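Local coordinates for protein alpha-glucosidase (Pseudoalteromonas sp. K8, PDB 5HQA) that hydrolyses alpha-glucosides as a calcium-containing, chloride-activated member of glycoside hydrolase family 97, at residues N253-V258 with Y448-T453. Sequence-based numbering, arbitrary orientation.
Sequences NKLGDV and YPNWIT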
ATOM      1  N   ASN A 253       1.026 -18.314  -2.753  1.00 17.58           N
ATOM      2  CA  ASN A 253      -0.271 -18.261  -3.420  1.00 17.43           C
ATOM      3  C   ASN A 253      -1.153 -19.458  -3.083  1.00 18.86           C
ATOM      4  O   ASN A 253      -0.767 -20.613  -3.294  1.00 17.57           O
ATOM      5  CB  ASN A 253      -0.043 -18.193  -4.934  1.00 16.03           C
ATOM      6  CG  ASN A 253      -1.334 -18.323  -5.732  1.00 19.70           C
ATOM      7  OD1 ASN A 253      -2.404 -17.907  -5.287  1.00 19.51           O
ATOM      8  ND2 ASN A 253      -1.232 -18.900  -6.923  1.00 19.76           N
ATOM      9  N   LYS A 254      -2.350 -19.175  -2.568  1.00 18.75           N
ATOM     10  CA  LYS A 254      -3.342 -20.197  -2.258  1.00 20.14           C
ATOM     11  C   LYS A 254      -4.468 -20.279  -3.283  1.00 24.81           C
ATOM     12  O   LYS A 254      -5.378 -21.104  -3.116  1.00 24.59           O
ATOM     13  CB  LYS A 254      -3.944 -19.946  -0.873  1.00 16.37           C
ATOM     14  CG  LYS A 254      -2.996 -20.191   0.294  1.00 21.16           C
ATOM     15  CD  LYS A 254      -3.727 -19.990   1.633  1.00 22.63           C
ATOM     16  CE  LYS A 254      -2.775 -19.971   2.827  1.00 24.03           C
ATOM     17  NZ  LYS A 254      -1.865 -21.140   2.852  1.00 30.17           N
ATOM     18  N   LEU A 255      -4.441 -19.463  -4.338  1.00 20.67           N
ATOM     19  CA  LEU A 255      -5.556 -19.394  -5.276  1.00 20.68           C
ATOM     20  C   LEU A 255      -5.296 -20.140  -6.580  1.00 21.47           C
ATOM     21  O   LEU A 255      -6.120 -20.069  -7.495  1.00 23.44           O
ATOM     22  CB  LEU A 255      -5.914 -17.933  -5.569  1.00 19.09           C
ATOM     23  CG  LEU A 255      -6.424 -17.131  -4.369  1.00 19.93           C
ATOM     24  CD1 LEU A 255      -6.780 -15.719  -4.785  1.00 18.69           C
ATOM     25  CD2 LEU A 255      -7.629 -17.816  -3.732  1.00 21.66           C
ATOM     26  N   GLY A 256      -4.178 -20.854  -6.689  1.00 22.02           N
ATOM     27  CA  GLY A 256      -3.934 -21.633  -7.893  1.00 20.98           C
ATOM     28  C   GLY A 256      -3.693 -20.746  -9.102  1.00 23.70           C
ATOM     29  O   GLY A 256      -2.976 -19.743  -9.035  1.00 27.74           O
ATOM     30  N   ASP A 257      -4.289 -21.130 -10.234  1.00 23.12           N
ATOM     31  CA  ASP A 257      -4.188 -20.356 -11.464  1.00 22.66           C
ATOM     32  C   ASP A 257      -4.843 -18.999 -11.273  1.00 23.06           C
ATOM     33  O   ASP A 257      -6.061 -18.923 -11.081  1.00 28.48           O
ATOM     34  CB  ASP A 257      -4.858 -21.110 -12.617  1.00 27.61           C
ATOM     35  CG  ASP A 257      -4.617 -20.465 -13.972  1.00 34.07           C
ATOM     36  OD1 ASP A 257      -4.279 -19.264 -14.024  1.00 32.76           O
ATOM     37  OD2 ASP A 257      -4.769 -21.170 -14.997  1.00 38.14           O
ATOM     38  N   VAL A 258      -4.059 -17.922 -11.323  1.00 21.15           N
ATOM     39  CA  VAL A 258      -4.624 -16.587 -11.151  1.00 19.24           C
ATOM     40  C   VAL A 258      -4.391 -15.768 -12.416  1.00 22.04           C
ATOM     41  O   VAL A 258      -4.274 -14.535 -12.367  1.00 21.67           O
ATOM     42  CB  VAL A 258      -4.052 -15.885  -9.903  1.00 17.64           C
ATOM     43  CG1 VAL A 258      -4.534 -16.588  -8.640  1.00 17.39           C
ATOM     44  CG2 VAL A 258      -2.539 -15.869  -9.942  1.00 18.74           C
ATOM     45  N   TYR A 448      -2.962 -14.246  -1.781  1.00 14.23           N
ATOM     46  CA  TYR A 448      -4.245 -14.033  -2.452  1.00 15.97           C
ATOM     47  C   TYR A 448      -4.021 -13.017  -3.558  1.00 15.66           C
ATOM     48  O   TYR A 448      -4.272 -11.819  -3.377  1.00 15.35           O
ATOM     49  CB  TYR A 448      -5.311 -13.547  -1.470  1.00 14.81           C
ATOM     50  CG  TYR A 448      -5.476 -14.504  -0.322  1.00 16.74           C
ATOM     51  CD1 TYR A 448      -6.211 -15.674  -0.473  1.00 20.32           C
ATOM     52  CD2 TYR A 448      -4.857 -14.267   0.895  1.00 16.33           C
ATOM     53  CE1 TYR A 448      -6.349 -16.574   0.571  1.00 19.50           C
ATOM     54  CE2 TYR A 448      -4.992 -15.158   1.944  1.00 19.37           C
ATOM     55  CZ  TYR A 448      -5.734 -16.308   1.773  1.00 20.54           C
ATOM     56  OH  TYR A 448      -5.860 -17.191   2.818  1.00 24.59           O
ATOM     57  N   PRO A 449      -3.536 -13.463  -4.719  1.00 14.28           N
ATOM     58  CA  PRO A 449      -3.135 -12.518  -5.766  1.00 13.14           C
ATOM     59  C   PRO A 449      -4.280 -11.747  -6.402  1.00 14.92           C
ATOM     60  O   PRO A 449      -4.012 -10.924  -7.284  1.00 15.89           O
ATOM     61  CB  PRO A 449      -2.447 -13.419  -6.797  1.00 13.75           C
ATOM     62  CG  PRO A 449      -1.971 -14.618  -5.990  1.00 14.31           C
ATOM     63  CD  PRO A 449      -3.048 -14.830  -4.978  1.00 13.97           C
ATOM     64  N   ASN A 450      -5.535 -11.953  -6.008  1.00 13.20           N
ATOM     65  CA  ASN A 450      -6.590 -11.077  -6.500  1.00 13.05           C
ATOM     66  C   ASN A 450      -6.761  -9.834  -5.638  1.00 12.97           C
ATOM     67  O   ASN A 450      -7.571  -8.967  -5.980  1.00 14.23           O
ATOM     68  CB  ASN A 450      -7.922 -11.826  -6.599  1.00 13.55           C
ATOM     69  CG  ASN A 450      -8.486 -12.173  -5.252  1.00 15.85           C
ATOM     70  OD1 ASN A 450      -7.760 -12.614  -4.364  1.00 15.89           O
ATOM     71  ND2 ASN A 450      -9.783 -11.947  -5.072  1.00 16.12           N
ATOM     72  N   TRP A 451      -6.023  -9.722  -4.531  1.00 12.02           N
ATOM     73  CA  TRP A 451      -6.035  -8.502  -3.721  1.00 12.34           C
ATOM     74  C   TRP A 451      -4.992  -7.563  -4.318  1.00 14.10           C
ATOM     75  O   TRP A 451      -3.852  -7.468  -3.858  1.00 13.99           O
ATOM     76  CB  TRP A 451      -5.751  -8.813  -2.254  1.00 11.22           C
ATOM     77  CG  TRP A 451      -6.351  -7.798  -1.313  1.00 12.08           C
ATOM     78  CD1 TRP A 451      -6.918  -6.600  -1.650  1.00 11.80           C
ATOM     79  CD2 TRP A 451      -6.478  -7.915   0.107  1.00 12.64           C
ATOM     80  NE1 TRP A 451      -7.384  -5.961  -0.525  1.00 12.31           N
ATOM     81  CE2 TRP A 451      -7.127  -6.749   0.567  1.00 12.09           C
ATOM     82  CE3 TRP A 451      -6.111  -8.895   1.034  1.00 14.70           C
ATOM     83  CZ2 TRP A 451      -7.415  -6.535   1.915  1.00 12.19           C
ATOM     84  CZ3 TRP A 451      -6.404  -8.685   2.375  1.00 14.92           C
ATOM     85  CH2 TRP A 451      -7.049  -7.515   2.801  1.00 14.49           C
ATOM     86  N   ILE A 452      -5.399  -6.853  -5.372  1.00 13.79           N
ATOM     87  CA  ILE A 452      -4.400  -6.281  -6.273  1.00 14.54           C
ATOM     88  C   ILE A 452      -3.853  -4.948  -5.771  1.00 13.85           C
ATOM     89  O   ILE A 452      -2.678  -4.639  -6.003  1.00 14.12           O
ATOM     90  CB  ILE A 452      -4.963  -6.156  -7.702  1.00 13.25           C
ATOM     91  CG1 ILE A 452      -6.273  -5.369  -7.713  1.00 12.68           C
ATOM     92  CG2 ILE A 452      -5.171  -7.538  -8.287  1.00 12.77           C
ATOM     93  CD1 ILE A 452      -6.819  -5.140  -9.102  1.00 13.04           C
ATOM     94  N   THR A 453      -4.650  -4.146  -5.075  1.00 11.43           N
ATOM     95  CA  THR A 453      -4.168  -2.844  -4.640  1.00 11.41           C
ATOM     96  C   THR A 453      -5.110  -2.310  -3.563  1.00 12.05           C
ATOM     97  O   THR A 453      -6.136  -2.919  -3.242  1.00 11.20           O
ATOM     98  CB  THR A 453      -4.038  -1.887  -5.837  1.00 12.78           C
ATOM     99  OG1 THR A 453      -3.242  -0.752  -5.469  1.00 13.31           O
ATOM    100  CG2 THR A 453      -5.419  -1.414  -6.333  1.00 10.08           C
TER
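Leu255 and Asn253 close on the ring of Pro449 through different atoms. Leu255 slides past the proline in the opposite direction, its CD1 3.8 Å from Pro449 CD, while Asn253 crosses at about a right angle and sets OD1 3.2 Å from that same CD. Val258 adds CG2, 4.0 Å from Pro449 CB. The other methyl of Leu255, CD2, meets the edge of the Tyr448 ring near its plane, 4.1 Å from CD1 of the tyrosine. Lys254 CD lies 3.7 Å from Tyr448 OH, and the chain then bends at chi4 to take NZ into a salt bridge with Glu251. Leu255 CD1 also presses on Asn450 OD1, a buried oxygen without a polar partner in the model; the amide's ND2 instead binds the backbone oxygens of Ile431 and Val423.

Within 253-258, Asn253 ties the turn together. With CG anti to its backbone N (chi1 172°), OD1 accepts Leu255 N at 2.7 Å in an Asx turn, the donor above the carbonyl plane, and ND2 reaches Gly256 O at 2.9 Å. In 448-453, a type I turn from Tyr448 to Trp451 presents the proline.

The contact joins the loop before strand 264-269 to the lead-in of 451-454, a strand of the parallel TIM barrel, beside 432-435 and with Ile452 and Thr453 touching 527-529; helix 413-428 packs on Tyr448, Asn450 and Trp451.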